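Local coordinates for protein hypothetical NUDIX hydrolase (Listeria monocytogenes, PDB 3SON) that probably hydrolyses nucleoside diphosphate-linked compounds with the help of a bound metal ion, as other Nudix hydrolases do, at residues L25-D29 / A30-Q34; K51-S54 / I55-L58; L125-D128 / S129-T132. All coordinates share one frame; numbering follows the deposited sequence.

In the fold
The three contacts come one after another along the chain, all within the Nudix domain. Interaction 1 closes the hairpin of strands 20-27 and 33-39. Strand 33-39 leads on to helix 46-58, which holds interaction 2. Interaction 3 lies at the start of helix 128-142. The centres of interactions 1 and 2 are about 17 Å apart, yet they touch where Leu25 packs on Glu57. Interactions 1 and 3, with centres about 15 Å apart, meet through Val32 and Glu126. Interactions 2 and 3 lie on opposite sides of the chain's centre; their centres are about 20 Å apart, and they do not touch. Interaction 2 carries metal ligands, while interaction 3 faces the second subunit.

Interaction 1: residues L25-D29 / A30-Q34; sequences LHRTD and ADVWQ
His26 holds its CG opposite the backbone N (chi1 -172°), and Trp33 holds its CG opposite the carbonyl carbon (chi1 -74°). These torsions bring the two rings together on one face of a beta hairpin, made of strands 20-27 and 33-39. Leu25 and Gln34 form an antiparallel hydrogen-bonded pair. His26 and Trp33 are the non-hydrogen-bonded pair beside it. The next backbone bond, Arg27 N to Val32 O, is 2.9 Å long. The rings make a T-shaped stack, with planes 64° apart. The edge of His26 meets the face of Trp33, and His26 CD2 lies 3.4 Å from Trp33 CE2. His26 CB adds a CH-pi contact over the six-membered ring. Both imidazole nitrogens are held, which fixes the ring's rotation. His26 NE2 donates to Asp31 OD1 at 2.8 Å, and Asp31 is the centre of an inverse gamma turn. ND1 bonds to Ser111 OG on strand 110-116. The Gln34 side chain lies on the other face of the hairpin, with Leu25. Arg27 NH1 meets a lone pair of Gln34 OE1 at 2.9 Å, and this oxygen also bonds to His110. Glu109 makes a salt bridge to the same NH1. Arg27 grips Asp29 side-on: Arg27 NE reaches Asp29 OD1 at 3.1 Å, while Arg27 NH2 approaches Asp29 OD2 from above the carboxylate plane at 3.3 Å.

Interaction 2: residues K51-S54 / I55-L58; sequences KRES and IEEL. With CA (calcium ion), chain C.
This turn of helix 46-58 belongs to the Nudix box, and its residues Arg52, Glu53, Glu56 and Glu57 follow the R-E-x-x-E-E pattern of that motif. The backbone makes regular helical bonds, from Ile55 N to Lys51 O through to Leu58 N to Ser54 O. Glu53 and Glu57 are one helical turn apart and both bind the calcium ion. Glu53 is bent at chi2 (-73°), and its OE1 binds calcium at 2.3 Å. Glu57 reaches the ion with OE2. Ala37 O and two waters are the other ligands. One of these waters lies 2.1 Å from calcium and donates a hydrogen bond of 3.1 Å to Glu56 OE1. Glu56 therefore acts in the second shell of the metal.

Arg52 lies alongside Glu56, pointing the same way. A bend at chi3 (41°) swings the guanidinium so that NH1 faces Glu56. This NH1 serves two carboxylates. Arg52 NH1 bonds to Glu53 OE2 at 2.8 Å and to Glu56 OE2 at 3.1 Å. Each oxygen is met from above its carboxylate plane. Glu56 OE2 sits at the edge of the guanidinium, close to its plane. Arg52 NH1 thus joins Glu53 and Glu56 in one salt-bridge network. Arg52 NE is held by a salt bridge to Glu44, another acidic residue of the box. Val36 of strand 33-39 packs against Glu53, Ser54 and Glu57. An arginine salt-bridged to glutamates at the metal site, one of them itself a metal ligand, is typical of the Nudix box helix.

Interaction 3: residues L125-D128 / S129-T132; sequences LEWD and SNKT
Trp127 and Asn130 lie side by side and point the same way, but their flat groups are turned almost at right angles, with ring and amide planes 85° apart. The amide comes to the edge of the indole, where Asn130 ND2 is 4.0 Å from Trp127 CD1. The Leu125 side chain crosses that of Asn130 at a slant. Leu125 CD2 is 4.2 Å from Asn130 ND2, and both side chains also touch Phe35 of strand 33-39. Lys131 runs back past Leu125 with its chain extended beyond CG. Lys131 CG is 4.0 Å from Leu125 CB, and its CE passes 3.3 Å from Leu125 O.

The backbone here is the start of helix 128-142, just after the short link from helix 118-124. Trp127 holds the N-cap position. Trp127 O takes the bond from Lys131 N, at 3.3 Å, and a weak one from Asn130 N. Asp128 O accepts the bond from Thr132 N at 2.8 Å. The amide of Asp128 itself is bonded from outside the chain, by OD2 of Asp128 of the second subunit. Trp127 packs on that same residue, so this helix start is part of the dimer contact.

Two waters extend the reach of Lys131. Its NZ donates to both. One lies near Leu125 O, and the other lies near Glu126 O and Asp128 OD1. The ammonium and the Asp128 carboxylate are not in direct contact, with Lys131 NZ 5.1 Å from Asp128 OD1. On another side of the helix, Ser129 OG bonds to Glu90 OE1.

Interaction 1: residues L25-D29 / A30-Q34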
loop_
_atom_site.group_PDB
_atom_site.type_symbol
_atom_site.label_atom_id
_atom_site.label_comp_id
_atom_site.label_asym_id
_atom_site.label_seq_id
_atom_site.Cartn_x
_atom_site.Cartn_y
_atom_site.Cartn_z
ATOM N N LEU A 25 -3.439 -18.510 2.589
ATOM C CA LEU A 25 -3.579 -19.151 3.912
ATOM C C LEU A 25 -4.792 -18.653 4.603
ATOM O O LEU A 25 -5.003 -17.455 4.656
ATOM C CB LEU A 25 -2.351 -18.842 4.769
ATOM C CG LEU A 25 -0.974 -19.329 4.252
ATOM C CD1 LEU A 25 0.182 -18.653 4.999
ATOM C CD2 LEU A 25 -0.819 -20.831 4.425
ATOM N N HIS A 26 -5.592 -19.581 5.123
ATOM C CA HIS A 26 -6.745 -19.214 5.837
ATOM C C HIS A 26 -6.415 -19.266 7.299
ATOM O O HIS A 26 -5.765 -20.200 7.768
ATOM C CB HIS A 26 -7.849 -20.150 5.512
ATOM C CG HIS A 26 -9.146 -19.720 6.090
ATOM N ND1 HIS A 26 -9.618 -20.236 7.259
ATOM C CD2 HIS A 26 -10.101 -18.834 5.625
ATOM C CE1 HIS A 26 -10.794 -19.633 7.556
ATOM N NE2 HIS A 26 -11.106 -18.794 6.548
ATOM N N ARG A 27 -6.798 -18.216 8.030
ATOM C CA ARG A 27 -6.510 -18.179 9.453
ATOM C C ARG A 27 -7.378 -19.132 10.332
ATOM O O ARG A 27 -8.579 -19.411 10.063
ATOM C CB ARG A 27 -6.665 -16.767 9.993
ATOM C CG ARG A 27 -5.550 -15.829 9.514
ATOM C CD ARG A 27 -5.590 -14.548 10.352
ATOM N NE ARG A 27 -5.262 -14.747 11.781
ATOM C CZ ARG A 27 -4.028 -14.786 12.238
ATOM N NH1 ARG A 27 -2.993 -14.726 11.392
ATOM N NH2 ARG A 27 -3.794 -14.943 13.548
ATOM N N THR A 28 -6.754 -19.673 11.362
ATOM C CA THR A 28 -7.507 -20.510 12.325
ATOM C C THR A 28 -8.553 -19.732 13.088
ATOM O O THR A 28 -9.696 -20.246 13.305
ATOM C CB THR A 28 -6.546 -21.261 13.293
ATOM O OG1 THR A 28 -5.698 -22.108 12.507
ATOM C CG2 THR A 28 -7.348 -22.094 14.360
ATOM N N ASP A 29 -8.214 -18.515 13.546
ATOM C CA ASP A 29 -9.026 -17.728 14.477
ATOM C C ASP A 29 -9.951 -16.696 13.868
ATOM O O ASP A 29 -10.674 -16.018 14.557
ATOM C CB ASP A 29 -8.060 -17.035 15.474
ATOM C CG ASP A 29 -7.271 -15.914 14.857
ATOM O OD1 ASP A 29 -7.538 -15.546 13.657
ATOM O OD2 ASP A 29 -6.382 -15.356 15.539
ATOM N N ALA A 30 -10.004 -16.632 12.536
ATOM C CA ALA A 30 -10.792 -15.624 11.818
ATOM C C ALA A 30 -11.017 -16.081 10.405
ATOM O O ALA A 30 -10.149 -16.750 9.843
ATOM C CB ALA A 30 -10.113 -14.246 11.850
ATOM N N ASP A 31 -12.142 -15.684 9.785
ATOM C CA ASP A 31 -12.375 -15.987 8.359
ATOM C C ASP A 31 -11.596 -14.965 7.479
ATOM O O ASP A 31 -12.175 -14.030 6.923
ATOM C CB ASP A 31 -13.867 -16.008 8.029
ATOM C CG ASP A 31 -14.172 -16.547 6.610
ATOM O OD1 ASP A 31 -13.279 -17.166 5.959
ATOM O OD2 ASP A 31 -15.324 -16.361 6.143
ATOM N N VAL A 32 -10.290 -15.164 7.389
ATOM C CA VAL A 32 -9.364 -14.220 6.795
ATOM C C VAL A 32 -8.346 -15.017 5.990
ATOM O O VAL A 32 -7.825 -15.959 6.489
ATOM C CB VAL A 32 -8.615 -13.435 7.936
ATOM C CG1 VAL A 32 -7.321 -12.813 7.441
ATOM C CG2 VAL A 32 -9.498 -12.384 8.565
ATOM N N TRP A 33 -8.081 -14.598 4.736
ATOM C CA TRP A 33 -7.117 -15.262 3.874
ATOM C C TRP A 33 -5.975 -14.282 3.734
ATOM O O TRP A 33 -6.197 -13.058 3.607
ATOM C CB TRP A 33 -7.722 -15.495 2.503
ATOM C CG TRP A 33 -8.726 -16.566 2.418
ATOM C CD1 TRP A 33 -10.106 -16.453 2.559
ATOM C CD2 TRP A 33 -8.470 -17.977 2.244
ATOM N NE1 TRP A 33 -10.694 -17.670 2.448
ATOM C CE2 TRP A 33 -9.765 -18.631 2.280
ATOM C CE3 TRP A 33 -7.324 -18.753 2.094
ATOM C CZ2 TRP A 33 -9.909 -20.002 2.134
ATOM C CZ3 TRP A 33 -7.477 -20.135 1.925
ATOM C CH2 TRP A 33 -8.762 -20.743 1.956
ATOM N N GLN A 34 -4.759 -14.772 3.875
ATOM C CA GLN A 34 -3.555 -13.933 3.804
ATOM C C GLN A 34 -2.343 -14.699 3.257
ATOM O O GLN A 34 -2.345 -15.941 3.060
ATOM C CB GLN A 34 -3.173 -13.371 5.213
ATOM C CG GLN A 34 -2.812 -14.501 6.220
ATOM C CD GLN A 34 -2.685 -14.091 7.685
ATOM O OE1 GLN A 34 -2.601 -14.980 8.560
ATOM N NE2 GLN A 34 -2.552 -12.772 7.961
#

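Interaction 2: residues K51-S54 / I55-L58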
loop_
_atom_site.group_PDB
_atom_site.type_symbol
_atom_site.label_atom_id
_atom_site.label_comp_id
_atom_site.label_asym_id
_atom_site.label_seq_id
_atom_site.Cartn_x
_atom_site.Cartn_y
_atom_site.Cartn_z
ATOM N N LYS A 51 12.924 -15.120 4.817
ATOM C CA LYS A 51 13.284 -16.550 4.883
ATOM C C LYS A 51 12.731 -17.184 6.166
ATOM O O LYS A 51 12.117 -18.258 6.135
ATOM C CB LYS A 51 14.821 -16.762 4.828
ATOM C CG LYS A 51 15.222 -18.211 4.562
ATOM C CD LYS A 51 16.737 -18.365 4.474
ATOM C CE LYS A 51 17.178 -19.796 4.164
ATOM N NZ LYS A 51 18.673 -19.965 4.275
ATOM N N ARG A 52 13.040 -16.556 7.284
ATOM C CA ARG A 52 12.626 -17.069 8.601
ATOM C C ARG A 52 11.134 -17.269 8.682
ATOM O O ARG A 52 10.690 -18.338 9.152
ATOM C CB ARG A 52 13.093 -16.156 9.733
ATOM C CG ARG A 52 12.769 -16.732 11.142
ATOM C CD ARG A 52 13.226 -15.822 12.317
ATOM N NE ARG A 52 12.957 -14.409 12.054
ATOM C CZ ARG A 52 11.751 -13.850 12.104
ATOM N NH1 ARG A 52 10.675 -14.572 12.480
ATOM N NH2 ARG A 52 11.604 -12.560 11.780
ATOM N N GLU A 53 10.375 -16.259 8.234
ATOM C CA GLU A 53 8.905 -16.282 8.350
ATOM C C GLU A 53 8.335 -17.366 7.460
ATOM O O GLU A 53 7.333 -18.017 7.811
ATOM C CB GLU A 53 8.302 -14.929 8.001
ATOM C CG GLU A 53 8.624 -13.897 9.049
ATOM C CD GLU A 53 7.835 -14.090 10.378
ATOM O OE1 GLU A 53 6.760 -14.727 10.347
ATOM O OE2 GLU A 53 8.273 -13.523 11.418
ATOM N N SER A 54 8.913 -17.505 6.273
ATOM C CA SER A 54 8.532 -18.538 5.346
ATOM C C SER A 54 8.780 -19.910 5.953
ATOM O O SER A 54 7.921 -20.796 5.860
ATOM C CB SER A 54 9.296 -18.371 4.014
ATOM O OG SER A 54 8.873 -17.143 3.423
ATOM N N ILE A 55 9.958 -20.131 6.526
ATOM C CA ILE A 55 10.230 -21.385 7.239
ATOM C C ILE A 55 9.271 -21.632 8.446
ATOM O O ILE A 55 8.810 -22.735 8.633
ATOM C CB ILE A 55 11.685 -21.433 7.749
ATOM C CG1 ILE A 55 12.704 -21.435 6.599
ATOM C CG2 ILE A 55 11.825 -22.642 8.666
ATOM C CD1 ILE A 55 14.123 -21.027 7.003
ATOM N N GLU A 56 8.964 -20.602 9.248
ATOM C CA GLU A 56 8.106 -20.770 10.389
ATOM C C GLU A 56 6.696 -21.147 9.911
ATOM O O GLU A 56 6.091 -22.086 10.412
ATOM C CB GLU A 56 8.041 -19.492 11.257
ATOM C CG GLU A 56 9.371 -19.083 11.926
ATOM C CD GLU A 56 9.276 -17.800 12.792
ATOM O OE1 GLU A 56 8.225 -17.109 12.732
ATOM O OE2 GLU A 56 10.261 -17.486 13.540
ATOM N N GLU A 57 6.190 -20.452 8.909
ATOM C CA GLU A 57 4.785 -20.658 8.555
ATOM C C GLU A 57 4.504 -21.892 7.714
ATOM O O GLU A 57 3.393 -22.425 7.784
ATOM C CB GLU A 57 4.216 -19.406 7.873
ATOM C CG GLU A 57 4.206 -18.177 8.786
ATOM C CD GLU A 57 3.321 -17.069 8.274
ATOM O OE1 GLU A 57 2.402 -17.359 7.463
ATOM O OE2 GLU A 57 3.534 -15.897 8.661
ATOM N N LEU A 58 5.469 -22.319 6.896
ATOM C CA LEU A 58 5.324 -23.457 5.971
ATOM C C LEU A 58 6.107 -24.729 6.344
ATOM O O LEU A 58 6.013 -25.754 5.660
ATOM C CB LEU A 58 5.681 -22.966 4.519
ATOM C CG LEU A 58 4.976 -21.698 4.111
ATOM C CD1 LEU A 58 5.428 -21.259 2.728
ATOM C CD2 LEU A 58 3.471 -21.865 4.106
HETATM CA CA CA C . 4.474 -14.690 10.831
HETATM O O HOH W 1 5.481 -15.613 12.489
HETATM O O HOH W 2 3.287 -12.623 12.029
#

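Interaction 3: residues L125-D128 / S129-T132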
loop_
_atom_site.group_PDB
_atom_site.type_symbol
_atom_site.label_atom_id
_atom_site.label_comp_id
_atom_site.label_asym_id
_atom_site.label_seq_id
_atom_site.Cartn_x
_atom_site.Cartn_y
_atom_site.Cartn_z
ATOM N N LEU A 125 -8.292 -12.206 -1.211
ATOM C CA LEU A 125 -7.556 -11.134 -0.506
ATOM C C LEU A 125 -8.374 -9.905 -0.020
ATOM O O LEU A 125 -9.353 -9.511 -0.668
ATOM C CB LEU A 125 -6.425 -10.684 -1.440
ATOM C CG LEU A 125 -5.358 -11.788 -1.645
ATOM C CD1 LEU A 125 -4.341 -11.342 -2.708
ATOM C CD2 LEU A 125 -4.649 -12.128 -0.336
ATOM N N GLU A 126 -7.931 -9.296 1.090
ATOM C CA GLU A 126 -8.557 -8.075 1.584
ATOM C C GLU A 126 -7.797 -6.775 1.285
ATOM O O GLU A 126 -8.434 -5.805 0.939
ATOM C CB GLU A 126 -8.934 -8.147 3.086
ATOM C CG GLU A 126 -7.922 -8.832 3.984
ATOM C CD GLU A 126 -8.352 -8.952 5.464
ATOM O OE1 GLU A 126 -9.504 -8.632 5.833
ATOM O OE2 GLU A 126 -7.495 -9.341 6.269
ATOM N N TRP A 127 -6.458 -6.768 1.346
ATOM C CA TRP A 127 -5.706 -5.503 1.336
ATOM C C TRP A 127 -5.139 -5.151 -0.022
ATOM O O TRP A 127 -4.634 -6.006 -0.772
ATOM C CB TRP A 127 -4.581 -5.537 2.342
ATOM C CG TRP A 127 -4.994 -5.952 3.729
ATOM C CD1 TRP A 127 -4.531 -7.049 4.447
ATOM C CD2 TRP A 127 -5.961 -5.295 4.587
ATOM N NE1 TRP A 127 -5.143 -7.098 5.701
ATOM C CE2 TRP A 127 -6.031 -6.086 5.818
ATOM C CE3 TRP A 127 -6.802 -4.185 4.445
ATOM C CZ2 TRP A 127 -6.892 -5.754 6.859
ATOM C CZ3 TRP A 127 -7.664 -3.856 5.498
ATOM C CH2 TRP A 127 -7.705 -4.625 6.680
ATOM N N ASP A 128 -5.308 -3.901 -0.402
ATOM C CA ASP A 128 -4.811 -3.443 -1.696
ATOM C C ASP A 128 -3.349 -3.832 -1.829
ATOM O O ASP A 128 -2.893 -4.285 -2.919
ATOM C CB ASP A 128 -4.974 -1.919 -1.798
ATOM C CG ASP A 128 -6.463 -1.454 -1.800
ATOM O OD1 ASP A 128 -7.330 -2.291 -2.059
ATOM O OD2 ASP A 128 -6.745 -0.239 -1.541
ATOM N N SER A 129 -2.575 -3.638 -0.774
ATOM C CA SER A 129 -1.134 -3.941 -0.788
ATOM C C SER A 129 -0.775 -5.386 -1.263
ATOM O O SER A 129 0.154 -5.631 -2.048
ATOM C CB SER A 129 -0.502 -3.637 0.578
ATOM O OG SER A 129 -0.681 -4.683 1.524
ATOM N N ASN A 130 -1.532 -6.350 -0.797
ATOM C CA ASN A 130 -1.370 -7.740 -1.212
ATOM C C ASN A 130 -1.783 -8.053 -2.670
ATOM O O ASN A 130 -1.060 -8.776 -3.389
ATOM C CB ASN A 130 -2.201 -8.621 -0.302
ATOM C CG ASN A 130 -1.843 -8.507 1.159
ATOM O OD1 ASN A 130 -0.993 -7.662 1.626
ATOM N ND2 ASN A 130 -2.519 -9.347 1.931
ATOM N N LYS A 131 -2.861 -7.445 -3.117
ATOM C CA LYS A 131 -3.324 -7.521 -4.448
ATOM C C LYS A 131 -2.308 -6.935 -5.392
ATOM O O LYS A 131 -2.083 -7.488 -6.502
ATOM C CB LYS A 131 -4.666 -6.807 -4.539
ATOM C CG LYS A 131 -5.717 -7.497 -3.666
ATOM C CD LYS A 131 -7.073 -6.892 -3.945
ATOM C CE LYS A 131 -8.131 -7.446 -2.999
ATOM N NZ LYS A 131 -9.453 -6.777 -3.183
ATOM N N THR A 132 -1.730 -5.791 -5.002
ATOM C CA THR A 132 -0.718 -5.135 -5.812
ATOM C C THR A 132 0.532 -6.003 -5.955
ATOM O O THR A 132 1.009 -6.199 -7.095
ATOM C CB THR A 132 -0.364 -3.754 -5.294
ATOM O OG1 THR A 132 -1.538 -2.928 -5.392
ATOM C CG2 THR A 132 0.811 -3.110 -6.135
HETATM O O HOH W 3 -11.099 -8.952 -3.146
HETATM O O HOH W 4 -8.556 -4.564 -1.428
#